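Uracil-dna glycosylase (Deinococcus radiodurans, PDB 4UQM) belongs to the uracil-DNA glycosylase superfamily of alpha/beta proteins and is found in this model as a single chain with nucleic acid bound. Local coordinates at residues A[34-40]-A[162-166]; A[64-68]-A[138-142]; A[72-78]-A[168-174]; A[175-179]-A[227-233]. The protein carries 1 engineered substitution. All blocks are in the same frame, centred on the assembly; numbering follows the deposited sequence.

Interaction 1 (A[34-40]-A[162-166])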
loop_
_atom_site.group_PDB
_atom_site.type_symbol
_atom_site.label_atom_id
_atom_site.label_comp_id
_atom_site.label_asym_id
_atom_site.label_seq_id
_atom_site.Cartn_x
_atom_site.Cartn_y
_atom_site.Cartn_z
ATOM N N GLU A 34 6.325 3.230 -17.588
ATOM C CA GLU A 34 4.914 3.398 -17.254
ATOM C C GLU A 34 4.481 4.849 -17.489
ATOM O O GLU A 34 3.454 5.110 -18.138
ATOM C CB GLU A 34 4.650 3.027 -15.798
ATOM C CG GLU A 34 5.239 1.667 -15.387
ATOM C CD GLU A 34 4.994 0.572 -16.381
ATOM O OE1 GLU A 34 3.841 0.419 -16.849
ATOM O OE2 GLU A 34 5.936 -0.213 -16.661
ATOM N N PHE A 35 5.264 5.802 -16.982
ATOM C CA PHE A 35 4.892 7.215 -17.111
ATOM C C PHE A 35 4.856 7.679 -18.554
ATOM O O PHE A 35 4.204 8.654 -18.884
ATOM C CB PHE A 35 5.816 8.105 -16.275
ATOM C CG PHE A 35 5.837 7.735 -14.797
ATOM C CD1 PHE A 35 4.676 7.576 -14.119
ATOM C CD2 PHE A 35 7.033 7.590 -14.089
ATOM C CE1 PHE A 35 4.677 7.237 -12.763
ATOM C CE2 PHE A 35 7.037 7.278 -12.749
ATOM C CZ PHE A 35 5.871 7.052 -12.087
ATOM N N SER A 36 5.544 6.921 -19.414
ATOM C CA SER A 36 5.632 7.167 -20.848
ATOM C C SER A 36 4.581 6.411 -21.692
ATOM O O SER A 36 4.473 6.649 -22.872
ATOM C CB SER A 36 7.067 6.822 -21.342
ATOM O OG SER A 36 8.113 7.340 -20.485
ATOM N N ALA A 37 3.836 5.480 -21.087
ATOM C CA ALA A 37 3.011 4.541 -21.801
ATOM C C ALA A 37 1.648 5.094 -22.176
ATOM O O ALA A 37 1.054 5.865 -21.405
ATOM C CB ALA A 37 2.843 3.286 -20.958
ATOM N N PRO A 38 1.108 4.642 -23.330
ATOM C CA PRO A 38 -0.256 5.032 -23.660
ATOM C C PRO A 38 -1.317 4.746 -22.567
ATOM O O PRO A 38 -2.151 5.641 -22.299
ATOM C CB PRO A 38 -0.517 4.290 -24.970
ATOM C CG PRO A 38 0.821 4.142 -25.588
ATOM C CD PRO A 38 1.751 3.912 -24.443
ATOM N N TYR A 39 -1.292 3.577 -21.909
ATOM C CA TYR A 39 -2.318 3.297 -20.901
ATOM C C TYR A 39 -2.284 4.335 -19.769
ATOM O O TYR A 39 -3.308 4.661 -19.171
ATOM C CB TYR A 39 -2.204 1.876 -20.289
ATOM C CG TYR A 39 -1.195 1.766 -19.162
ATOM C CD1 TYR A 39 -1.554 2.062 -17.843
ATOM C CD2 TYR A 39 0.138 1.361 -19.419
ATOM C CE1 TYR A 39 -0.674 2.016 -16.801
ATOM C CE2 TYR A 39 1.044 1.306 -18.371
ATOM C CZ TYR A 39 0.640 1.675 -17.083
ATOM O OH TYR A 39 1.510 1.615 -16.063
ATOM N N PHE A 40 -1.100 4.848 -19.459
ATOM C CA PHE A 40 -0.943 5.761 -18.354
ATOM C C PHE A 40 -1.420 7.154 -18.742
ATOM O O PHE A 40 -2.004 7.888 -17.918
ATOM C CB PHE A 40 0.516 5.763 -17.864
ATOM C CG PHE A 40 0.711 6.495 -16.594
ATOM C CD1 PHE A 40 0.504 5.869 -15.364
ATOM C CD2 PHE A 40 1.077 7.813 -16.601
ATOM C CE1 PHE A 40 0.671 6.578 -14.194
ATOM C CE2 PHE A 40 1.210 8.499 -15.429
ATOM C CZ PHE A 40 1.000 7.897 -14.229
ATOM N N HIS A 162 -2.425 -1.799 -14.217
ATOM C CA HIS A 162 -1.199 -1.986 -14.995
ATOM C C HIS A 162 -0.029 -1.299 -14.290
ATOM O O HIS A 162 1.077 -1.802 -14.269
ATOM C CB HIS A 162 -1.372 -1.375 -16.377
ATOM C CG HIS A 162 -2.373 -2.065 -17.225
ATOM N ND1 HIS A 162 -2.296 -3.411 -17.501
ATOM C CD2 HIS A 162 -3.434 -1.592 -17.915
ATOM C CE1 HIS A 162 -3.294 -3.744 -18.311
ATOM N NE2 HIS A 162 -4.017 -2.661 -18.551
ATOM N N PHE A 163 -0.274 -0.115 -13.760
ATOM C CA PHE A 163 0.784 0.625 -13.062
ATOM C C PHE A 163 1.203 -0.098 -11.775
ATOM O O PHE A 163 2.410 -0.258 -11.515
ATOM C CB PHE A 163 0.310 2.022 -12.731
ATOM C CG PHE A 163 1.345 2.831 -11.985
ATOM C CD1 PHE A 163 2.425 3.369 -12.668
ATOM C CD2 PHE A 163 1.284 2.953 -10.595
ATOM C CE1 PHE A 163 3.421 4.044 -11.967
ATOM C CE2 PHE A 163 2.257 3.641 -9.899
ATOM C CZ PHE A 163 3.317 4.221 -10.582
ATOM N N THR A 164 0.245 -0.552 -10.980
ATOM C CA THR A 164 0.640 -1.255 -9.767
ATOM C C THR A 164 1.196 -2.654 -10.071
ATOM O O THR A 164 2.034 -3.141 -9.313
ATOM C CB THR A 164 -0.453 -1.274 -8.689
ATOM O OG1 THR A 164 -1.608 -1.894 -9.210
ATOM C CG2 THR A 164 -0.744 0.122 -8.229
ATOM N N ASP A 165 0.833 -3.275 -11.192
ATOM C CA ASP A 165 1.608 -4.467 -11.675
ATOM C C ASP A 165 3.086 -4.115 -11.857
ATOM O O ASP A 165 3.966 -4.874 -11.476
ATOM C CB ASP A 165 1.093 -4.985 -13.040
ATOM C CG ASP A 165 -0.230 -5.783 -12.961
ATOM O OD1 ASP A 165 -0.677 -6.127 -11.849
ATOM O OD2 ASP A 165 -0.743 -6.063 -14.077
ATOM N N ALA A 166 3.362 -2.965 -12.489
ATOM C CA ALA A 166 4.740 -2.554 -12.731
ATOM C C ALA A 166 5.495 -2.305 -11.429
ATOM O O ALA A 166 6.689 -2.658 -11.319
ATOM C CB ALA A 166 4.792 -1.332 -13.653
#
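The hydroxyl of Tyr-39 lies against Phe-163, with its OH 3.2 Å from CA of that residue, and from there it donates a hydrogen bond to Glu-34, OH to OE1 2.7 Å. The acceptor is the anti lone pair of the carboxylate, the one facing away from OE2. Glu-34 can offer it because its chain bends at chi2 (-45°), and the bend also lays the carboxylate on the methyl of Ala-166, CD to CB 3.3 Å. The small methyl of alanine lets the carboxylate lie this close to the helix.

Tyr-39 stands in the first turn of helix 38-53. Its CG is held between the backbone N and the carbonyl carbon (chi1 83°), which turns one ring face to His-162. CB of His-162 sits over that face, 3.7 Å from the ring centroid, as a CH-pi contact, and the imidazole points its edge at the same ring. CB of Phe-40 covers the opposite face.

Phe-163, reaching out from helix 160-172, is the knob in a hole formed by Glu-34, Phe-35, Tyr-39 and Phe-40. CB of Glu-34 and OH of Tyr-39 come to its rim, while the rings of Phe-35 and Phe-40 meet it obliquely, CE1 of Phe-35 lying 3.5 Å from CE1 of Phe-163. Leu-31 of helix 25-35 also touches it.

The chemistry is thus divided: a buried aromatic cluster joins the turn between two N-terminal helices to helix 160-172, while at its more exposed margin the phenol OH is bonded to one carboxylate oxygen, which probably helps to fix the Tyr-39 ring beside the histidine.

Interaction 2 (A[64-68]-A[138-142])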
loop_
_atom_site.group_PDB
_atom_site.type_symbol
_atom_site.label_atom_id
_atom_site.label_comp_id
_atom_site.label_asym_id
_atom_site.label_seq_id
_atom_site.Cartn_x
_atom_site.Cartn_y
_atom_site.Cartn_z
ATOM N N PHE A 64 1.081 9.501 -5.120
ATOM C CA PHE A 64 2.275 8.660 -5.243
ATOM C C PHE A 64 3.125 8.682 -3.962
ATOM O O PHE A 64 4.304 8.254 -3.984
ATOM C CB PHE A 64 3.086 9.099 -6.462
ATOM C CG PHE A 64 2.388 8.822 -7.763
ATOM C CD1 PHE A 64 2.382 7.539 -8.309
ATOM C CD2 PHE A 64 1.732 9.825 -8.462
ATOM C CE1 PHE A 64 1.701 7.267 -9.507
ATOM C CE2 PHE A 64 1.068 9.545 -9.648
ATOM C CZ PHE A 64 1.061 8.271 -10.157
ATOM N N ASN A 65 2.556 9.121 -2.827
ATOM C CA ASN A 65 3.345 9.212 -1.605
ATOM C C ASN A 65 3.974 7.924 -1.119
ATOM O O ASN A 65 5.015 7.999 -0.496
ATOM C CB ASN A 65 2.585 9.867 -0.458
ATOM C CG ASN A 65 2.515 11.383 -0.610
ATOM O OD1 ASN A 65 3.114 11.974 -1.515
ATOM N ND2 ASN A 65 1.729 12.017 0.225
ATOM N N ALA A 66 3.364 6.777 -1.337
ATOM C CA ALA A 66 4.010 5.537 -0.876
ATOM C C ALA A 66 5.397 5.392 -1.489
ATOM O O ALA A 66 6.323 4.909 -0.829
ATOM C CB ALA A 66 3.161 4.316 -1.199
ATOM N N LEU A 67 5.528 5.706 -2.795
ATOM C CA LEU A 67 6.838 5.619 -3.456
ATOM C C LEU A 67 7.772 6.669 -2.906
ATOM O O LEU A 67 8.968 6.415 -2.800
ATOM C CB LEU A 67 6.664 5.807 -4.959
ATOM C CG LEU A 67 5.641 4.949 -5.679
ATOM C CD1 LEU A 67 5.653 5.287 -7.167
ATOM C CD2 LEU A 67 5.850 3.481 -5.467
ATOM N N ARG A 68 7.261 7.876 -2.607
ATOM C CA ARG A 68 8.110 8.894 -2.007
ATOM C C ARG A 68 8.703 8.544 -0.659
ATOM O O ARG A 68 9.848 8.933 -0.342
ATOM C CB ARG A 68 7.339 10.242 -1.884
ATOM C CG ARG A 68 6.909 10.781 -3.253
ATOM C CD ARG A 68 6.385 12.208 -3.167
ATOM N NE ARG A 68 6.068 12.684 -4.515
ATOM C CZ ARG A 68 4.855 12.758 -5.061
ATOM N NH1 ARG A 68 3.768 12.388 -4.408
ATOM N NH2 ARG A 68 4.744 13.059 -6.315
ATOM N N VAL A 138 8.524 -0.512 4.716
ATOM C CA VAL A 138 7.195 -1.077 4.444
ATOM C C VAL A 138 6.485 -0.186 3.434
ATOM O O VAL A 138 6.115 0.956 3.754
ATOM C CB VAL A 138 6.354 -1.162 5.714
ATOM C CG1 VAL A 138 4.992 -1.797 5.397
ATOM C CG2 VAL A 138 7.073 -1.989 6.802
ATOM N N LEU A 139 6.328 -0.679 2.204
ATOM C CA LEU A 139 5.677 0.057 1.154
ATOM C C LEU A 139 4.174 -0.137 1.316
ATOM O O LEU A 139 3.685 -1.250 1.203
ATOM C CB LEU A 139 6.171 -0.431 -0.212
ATOM C CG LEU A 139 5.605 0.284 -1.436
ATOM C CD1 LEU A 139 6.082 1.714 -1.542
ATOM C CD2 LEU A 139 6.102 -0.434 -2.693
ATOM N N LEU A 140 3.479 0.961 1.576
ATOM C CA LEU A 140 2.049 0.929 1.857
ATOM C C LEU A 140 1.237 1.263 0.608
ATOM O O LEU A 140 0.867 2.407 0.365
ATOM C CB LEU A 140 1.765 1.868 3.043
ATOM C CG LEU A 140 2.408 1.435 4.374
ATOM C CD1 LEU A 140 2.352 2.585 5.346
ATOM C CD2 LEU A 140 1.617 0.286 4.913
ATOM N N LEU A 141 0.981 0.241 -0.171
ATOM C CA LEU A 141 0.402 0.367 -1.517
ATOM C C LEU A 141 -1.068 -0.052 -1.509
ATOM O O LEU A 141 -1.510 -0.787 -0.661
ATOM C CB LEU A 141 1.202 -0.471 -2.521
ATOM C CG LEU A 141 1.252 -0.074 -4.001
ATOM C CD1 LEU A 141 1.817 1.342 -4.164
ATOM C CD2 LEU A 141 2.043 -1.102 -4.828
ATOM N N ASN A 142 -1.796 0.415 -2.519
ATOM C CA ASN A 142 -3.106 -0.172 -2.890
ATOM C C ASN A 142 -3.066 -0.551 -4.357
ATOM O O ASN A 142 -2.288 0.032 -5.124
ATOM C CB ASN A 142 -4.207 0.874 -2.686
ATOM C CG ASN A 142 -4.627 1.056 -1.233
ATOM O OD1 ASN A 142 -4.946 0.094 -0.551
ATOM N ND2 ASN A 142 -4.721 2.323 -0.770
HETATM O O HOH W 1 5.257 3.422 1.681
#
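Ala-66 meets Leu-139 and Leu-140 without any planar side chain between them; the flat groups pair on the helix itself, where OD1 of Asn-65 comes to the edge of the Arg-68 guanidinium, nearly in its plane. NH1 to OD1 is 3.0 Å, with NH1 tilted 23° from the plane of the amide. Neither group touches strand 138-142, and Arg-68 NH2 is also bonded to Ala-21 O.

The face of helix 65-69 turned to the strand is carried by a methyl. CB of Ala-66 stands 3.4 Å from O of Leu-140, and the two CA atoms are 5.7 Å apart, a spacing that suits alanine. Leu-139 fills in beside it: with CG anti to the backbone N (chi1 -178°), its CD1 reaches 3.3 Å from O of Ala-66 and 3.9 Å from CB of the same residue. Leu-67 starts away from the strand, yet its CD2 comes within 4.3 Å of CD1 of Leu-139. Trp-27 of helix 25-35 packs on both leucines.

One water joins the two backbones. It donates to O of Ala-66 (3.1 Å) and accepts from N of Leu-140 (3.0 Å).

Since 138-142 is an outermost strand of the parallel sheet, its backbone has polar groups facing away from strand 77-81. Within a wholly buried aliphatic contact, the water satisfies one such N-H together with a helix carbonyl, linking helix to sheet where their backbones do not bond directly.

Interaction 3 (A[72-78]-A[168-174])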
loop_
_atom_site.group_PDB
_atom_site.type_symbol
_atom_site.label_atom_id
_atom_site.label_comp_id
_atom_site.label_asym_id
_atom_site.label_seq_id
_atom_site.Cartn_x
_atom_site.Cartn_y
_atom_site.Cartn_z
ATOM N N LEU A 72 12.551 2.194 -3.770
ATOM C CA LEU A 72 12.583 0.812 -4.201
ATOM C C LEU A 72 13.670 0.018 -3.493
ATOM O O LEU A 72 13.445 -1.111 -3.039
ATOM C CB LEU A 72 12.830 0.785 -5.723
ATOM C CG LEU A 72 13.004 -0.567 -6.410
ATOM C CD1 LEU A 72 11.881 -1.536 -6.073
ATOM C CD2 LEU A 72 13.157 -0.362 -7.913
ATOM N N GLY A 73 14.857 0.586 -3.401
ATOM C CA GLY A 73 15.954 -0.068 -2.719
ATOM C C GLY A 73 15.747 -0.354 -1.237
ATOM O O GLY A 73 16.496 -1.169 -0.665
ATOM N N GLU A 74 14.805 0.339 -0.589
ATOM C CA GLU A 74 14.540 0.133 0.823
ATOM C C GLU A 74 13.383 -0.808 1.082
ATOM O O GLU A 74 13.181 -1.181 2.226
ATOM C CB GLU A 74 14.220 1.480 1.483
ATOM C CG GLU A 74 15.413 2.422 1.413
ATOM C CD GLU A 74 15.278 3.728 2.168
ATOM O OE1 GLU A 74 14.437 3.862 3.049
ATOM O OE2 GLU A 74 16.087 4.648 1.889
ATOM N N VAL A 75 12.663 -1.244 0.065
ATOM C CA VAL A 75 11.478 -2.075 0.304
ATOM C C VAL A 75 11.880 -3.443 0.864
ATOM O O VAL A 75 12.636 -4.160 0.246
ATOM C CB VAL A 75 10.646 -2.275 -0.989
ATOM C CG1 VAL A 75 9.446 -3.161 -0.744
ATOM C CG2 VAL A 75 10.187 -0.946 -1.553
ATOM N N LYS A 76 11.346 -3.782 2.028
ATOM C CA LYS A 76 11.413 -5.115 2.523
ATOM C C LYS A 76 10.071 -5.786 2.728
ATOM O O LYS A 76 10.017 -7.030 2.745
ATOM C CB LYS A 76 12.305 -5.202 3.741
ATOM C CG LYS A 76 11.852 -4.523 4.950
ATOM C CD LYS A 76 12.998 -4.645 6.002
ATOM C CE LYS A 76 12.556 -4.369 7.406
ATOM N NZ LYS A 76 13.792 -4.461 8.227
ATOM N N VAL A 77 9.016 -4.979 2.870
ATOM C CA VAL A 77 7.646 -5.507 2.975
ATOM C C VAL A 77 6.777 -4.664 2.080
ATOM O O VAL A 77 6.935 -3.429 2.052
ATOM C CB VAL A 77 7.109 -5.426 4.423
ATOM C CG1 VAL A 77 5.655 -5.922 4.503
ATOM C CG2 VAL A 77 8.014 -6.202 5.390
ATOM N N LEU A 78 5.948 -5.307 1.264
ATOM C CA LEU A 78 5.018 -4.584 0.439
ATOM C C LEU A 78 3.621 -4.982 0.883
ATOM O O LEU A 78 3.254 -6.108 0.760
ATOM C CB LEU A 78 5.253 -4.890 -1.054
ATOM C CG LEU A 78 4.459 -4.043 -2.057
ATOM C CD1 LEU A 78 5.104 -4.092 -3.418
ATOM C CD2 LEU A 78 2.994 -4.505 -2.149
ATOM N N ILE A 168 4.839 -3.836 -8.482
ATOM C CA ILE A 168 5.036 -5.222 -7.997
ATOM C C ILE A 168 6.196 -5.868 -8.726
ATOM O O ILE A 168 7.070 -6.466 -8.110
ATOM C CB ILE A 168 3.776 -6.080 -8.250
ATOM C CG1 ILE A 168 2.630 -5.691 -7.300
ATOM C CG2 ILE A 168 4.093 -7.588 -8.171
ATOM C CD1 ILE A 168 2.813 -6.191 -5.884
ATOM N N LYS A 169 6.212 -5.768 -10.065
ATOM C CA LYS A 169 7.284 -6.345 -10.851
ATOM C C LYS A 169 8.657 -5.763 -10.497
ATOM O O LYS A 169 9.631 -6.511 -10.448
ATOM C CB LYS A 169 7.017 -6.210 -12.363
ATOM C CG LYS A 169 5.893 -7.178 -12.814
ATOM C CD LYS A 169 5.603 -7.012 -14.293
ATOM C CE LYS A 169 4.177 -7.426 -14.707
ATOM N NZ LYS A 169 3.804 -7.042 -16.101
ATOM N N ALA A 170 8.734 -4.446 -10.246
ATOM C CA ALA A 170 10.029 -3.837 -9.905
ATOM C C ALA A 170 10.557 -4.356 -8.560
ATOM O O ALA A 170 11.763 -4.624 -8.391
ATOM C CB ALA A 170 9.895 -2.345 -9.841
ATOM N N VAL A 171 9.653 -4.488 -7.590
ATOM C CA VAL A 171 10.018 -5.056 -6.287
ATOM C C VAL A 171 10.373 -6.532 -6.442
ATOM O O VAL A 171 11.356 -6.980 -5.862
ATOM C CB VAL A 171 8.876 -4.850 -5.283
ATOM C CG1 VAL A 171 9.204 -5.467 -3.959
ATOM C CG2 VAL A 171 8.619 -3.339 -5.087
ATOM N N ASN A 172 9.596 -7.290 -7.230
ATOM C CA ASN A 172 9.899 -8.715 -7.427
ATOM C C ASN A 172 11.272 -8.970 -8.056
ATOM O O ASN A 172 11.931 -9.980 -7.803
ATOM C CB ASN A 172 8.839 -9.305 -8.339
ATOM C CG ASN A 172 9.033 -10.768 -8.572
ATOM O OD1 ASN A 172 8.898 -11.576 -7.647
ATOM N ND2 ASN A 172 9.339 -11.139 -9.790
ATOM N N ALA A 173 11.701 -8.046 -8.894
ATOM C CA ALA A 173 13.032 -8.112 -9.506
ATOM C C ALA A 173 14.184 -7.952 -8.501
ATOM O O ALA A 173 15.347 -8.227 -8.860
ATOM C CB ALA A 173 13.152 -7.065 -10.610
ATOM N N LYS A 174 13.914 -7.468 -7.285
ATOM C CA LYS A 174 14.980 -7.405 -6.271
ATOM C C LYS A 174 15.416 -8.813 -5.883
ATOM O O LYS A 174 14.592 -9.732 -5.791
ATOM C CB LYS A 174 14.525 -6.636 -5.035
ATOM C CG LYS A 174 14.252 -5.135 -5.229
ATOM C CD LYS A 174 13.366 -4.604 -4.112
ATOM C CE LYS A 174 13.909 -4.723 -2.732
ATOM N NZ LYS A 174 14.468 -3.522 -2.156
#
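Two successive bends, at chi3 (60°) and chi4 (102°), curl the end of Lys-174 back so that its ammonium lands between two carbonyls of the 72-75 turn. NZ donates to O of Leu-72 at 2.8 Å and to O of Val-75 at 3.1 Å, lying in the plane of each carbonyl and on a lone pair of the second. O of Leu-72 also receives N of Val-75, the bond that closes the 3-10 turn, so the lysine joins an acceptor already in use; O of Val-75 is shared in turn with NH1 of Arg-233. A long, flexible cationic chain fits here: CD of Lys-174 rests 3.9 Å from CD1 of Leu-72, while the tip gathers backbone oxygens.

Deeper in, the contact is aliphatic. Leu-72 sends CD1 alongside Val-171, whose CG2 it meets at 3.9 Å as the two side chains run past each other in opposite directions. The branches of Val-171 divide their work: CG1 meets CG1 of Val-75 at 4.0 Å, and CG2 touches CD1 of Leu-78 at 4.0 Å as well as Leu-72. The beta-branch thus lets its two methyls meet different partners. In the conformer given, Ile-168, one turn earlier on the helix, lies across Leu-78, and Trp-27 of helix 25-35 borders the group.

Helix 160-172 here packs on strand 77-81, which lies between strands 138-142 and 179-183 in the sheet. Because that helix lies in the connection between those two parallel strands, this is the helix-on-sheet packing of a beta-alpha-beta crossover, characteristic of the alpha/beta fold of uracil-DNA glycosylases.

Interaction 4 (A[175-179]-A[227-233])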
loop_
_atom_site.group_PDB
_atom_site.type_symbol
_atom_site.label_atom_id
_atom_site.label_comp_id
_atom_site.label_asym_id
_atom_site.label_seq_id
_atom_site.Cartn_x
_atom_site.Cartn_y
_atom_site.Cartn_z
ATOM N N GLU A 175 16.699 -8.949 -5.593
ATOM C CA GLU A 175 17.285 -10.236 -5.231
ATOM C C GLU A 175 17.023 -10.579 -3.760
ATOM O O GLU A 175 16.660 -11.708 -3.445
ATOM C CB GLU A 175 18.776 -10.266 -5.629
ATOM C CG GLU A 175 18.920 -10.073 -7.155
ATOM C CD GLU A 175 20.330 -9.902 -7.715
ATOM O OE1 GLU A 175 21.092 -8.988 -7.256
ATOM O OE2 GLU A 175 20.630 -10.634 -8.708
ATOM N N GLU A 176 17.125 -9.591 -2.896
ATOM C CA GLU A 176 16.913 -9.826 -1.459
ATOM C C GLU A 176 15.454 -9.978 -1.142
ATOM O O GLU A 176 14.628 -9.323 -1.751
ATOM C CB GLU A 176 17.492 -8.731 -0.590
ATOM C CG GLU A 176 17.971 -9.317 0.736
ATOM C CD GLU A 176 18.927 -8.419 1.489
ATOM O OE1 GLU A 176 19.018 -7.218 1.099
ATOM O OE2 GLU A 176 19.588 -8.917 2.445
ATOM N N ARG A 177 15.170 -10.870 -0.195
ATOM C CA ARG A 177 13.809 -11.172 0.203
ATOM C C ARG A 177 12.936 -9.943 0.470
ATOM O O ARG A 177 13.253 -9.047 1.267
ATOM C CB ARG A 177 13.795 -12.027 1.480
ATOM C CG ARG A 177 12.388 -12.273 2.011
ATOM C CD ARG A 177 12.335 -13.459 2.921
ATOM N NE ARG A 177 12.468 -14.749 2.208
ATOM C CZ ARG A 177 12.363 -15.927 2.800
ATOM N NH1 ARG A 177 12.306 -16.019 4.136
ATOM N NH2 ARG A 177 12.409 -17.043 2.079
ATOM N N VAL A 178 11.778 -9.944 -0.154
ATOM C CA VAL A 178 10.677 -9.066 0.145
ATOM C C VAL A 178 9.479 -9.920 0.528
ATOM O O VAL A 178 9.178 -10.960 -0.112
ATOM C CB VAL A 178 10.342 -8.174 -1.065
ATOM C CG1 VAL A 178 9.138 -7.357 -0.796
ATOM C CG2 VAL A 178 11.535 -7.274 -1.368
ATOM N N VAL A 179 8.789 -9.494 1.568
ATOM C CA VAL A 179 7.505 -10.084 1.934
ATOM C C VAL A 179 6.387 -9.256 1.358
ATOM O O VAL A 179 6.259 -8.056 1.664
ATOM C CB VAL A 179 7.387 -10.225 3.465
ATOM C CG1 VAL A 179 6.042 -10.855 3.858
ATOM C CG2 VAL A 179 8.571 -10.966 4.109
ATOM N N ALA A 227 9.800 -14.524 8.299
ATOM C CA ALA A 227 10.399 -14.620 6.972
ATOM C C ALA A 227 11.605 -13.681 6.808
ATOM O O ALA A 227 12.626 -14.045 6.203
ATOM C CB ALA A 227 9.357 -14.351 5.886
ATOM N N LEU A 228 11.462 -12.431 7.255
ATOM C CA LEU A 228 12.586 -11.490 7.160
ATOM C C LEU A 228 13.781 -12.022 7.925
ATOM O O LEU A 228 14.899 -12.033 7.420
ATOM C CB LEU A 228 12.197 -10.115 7.659
ATOM C CG LEU A 228 11.175 -9.378 6.775
ATOM C CD1 LEU A 228 10.587 -8.164 7.469
ATOM C CD2 LEU A 228 11.816 -9.025 5.438
ATOM N N GLU A 229 13.526 -12.491 9.149
ATOM C CA GLU A 229 14.621 -12.947 9.993
ATOM C C GLU A 229 15.330 -14.140 9.398
ATOM O O GLU A 229 16.571 -14.195 9.418
ATOM C CB GLU A 229 14.072 -13.285 11.359
ATOM C CG GLU A 229 13.747 -12.052 12.153
ATOM C CD GLU A 229 12.809 -12.325 13.329
ATOM O OE1 GLU A 229 12.538 -13.485 13.612
ATOM O OE2 GLU A 229 12.232 -11.389 13.906
ATOM N N LYS A 230 14.583 -15.065 8.821
ATOM C CA LYS A 230 15.206 -16.249 8.206
ATOM C C LYS A 230 16.081 -15.908 6.993
ATOM O O LYS A 230 17.004 -16.660 6.674
ATOM C CB LYS A 230 14.162 -17.296 7.818
ATOM C CG LYS A 230 13.338 -17.833 8.985
ATOM C CD LYS A 230 14.069 -18.757 9.936
ATOM C CE LYS A 230 13.184 -19.072 11.146
ATOM N NZ LYS A 230 11.893 -19.726 10.727
ATOM N N ALA A 231 15.794 -14.767 6.344
ATOM C CA ALA A 231 16.617 -14.254 5.242
ATOM C C ALA A 231 17.742 -13.291 5.658
ATOM O O ALA A 231 18.423 -12.727 4.818
ATOM C CB ALA A 231 15.716 -13.600 4.187
ATOM N N GLY A 232 17.930 -13.063 6.955
ATOM C CA GLY A 232 18.951 -12.099 7.401
ATOM C C GLY A 232 18.584 -10.637 7.203
ATOM O O GLY A 232 19.437 -9.742 7.293
ATOM N N ARG A 233 17.309 -10.382 6.969
ATOM C CA ARG A 233 16.788 -9.058 6.948
ATOM C C ARG A 233 16.285 -8.863 8.415
ATOM O O ARG A 233 15.906 -9.800 9.147
ATOM C CB ARG A 233 15.713 -8.895 5.854
ATOM C CG ARG A 233 16.168 -9.344 4.469
ATOM C CD ARG A 233 15.468 -8.644 3.326
ATOM N NE ARG A 233 15.910 -7.248 3.253
ATOM C CZ ARG A 233 15.498 -6.324 2.384
ATOM N NH1 ARG A 233 14.564 -6.540 1.461
ATOM N NH2 ARG A 233 16.008 -5.112 2.502
#
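Ala-227 faces Val-179 and Arg-177 together. Its CB touches CG2 of Val-179 at 3.9 Å, and its carbonyl O accepts NH1 of Arg-177 at 2.9 Å, at the edge of the guanidinium and close to its plane. Ala-231 N, the i+4 helical donor, reaches that oxygen from the other face of the carbonyl plane. A bend at chi3 (-72°) turns the arginine to this bond, and its NE is bonded to Asn-198 O, so two carbonyls hold the group.

Leu-228 starts away from the loop but swings CD2 to within 4.0 Å of CG2 of Val-179, continuing the apolar packing at the entry of strand 179-183. Lys-230 has only its CB near Arg-177; its NZ forms a salt bridge with Glu-226.

At Ala-231 the methyl lies beside the aliphatic part of Arg-177, CB to CD 3.6 Å, where a small residue lets the arginine chain pass close to the helix. Gly-232 then ends helix 220-230 in a Schellman motif: its phi is positive, which suits a residue without a side chain, and two bonds run back into the last turn, Gly-232 N to Glu-229 O and Arg-233 N to Leu-228 O.

Released by that turn, Arg-233 heads back to the loop. NH1 makes an almost straight bond (177°) to O of Arg-177 at 2.8 Å, in the guanidinium plane but above the carbonyl plane. Over one guanidinium face lies the carboxylate of Glu-176, the planes 1° apart; its OE1 is 3.8 Å from NE, a long salt bridge of charges alone, with no N-H aimed at the oxygen.

Overall arrangement
Interaction 2, about 5 Å from the centre of the chain, is the innermost. Its centre is 11 Å from that of interaction 3, and both reach the parallel sheet through the neighbouring strands 138-142 and 77-81. Interaction 4 continues to the next strand of the sheet, 179-183. Its centre is 12 Å from that of interaction 3. Helix 160-172 serves interactions 1 and 3, whose centres are 17 Å apart; the centres of interactions 1 and 4 are 28 Å apart and the two do not touch. Along the chain, both segments of interaction 2 fall between those of interaction 1, interaction 3 crosses both, and interaction 4 follows. The N-terminal helices, the sheet and the C-terminal helix 220-230 are thereby tied into one alpha/beta unit.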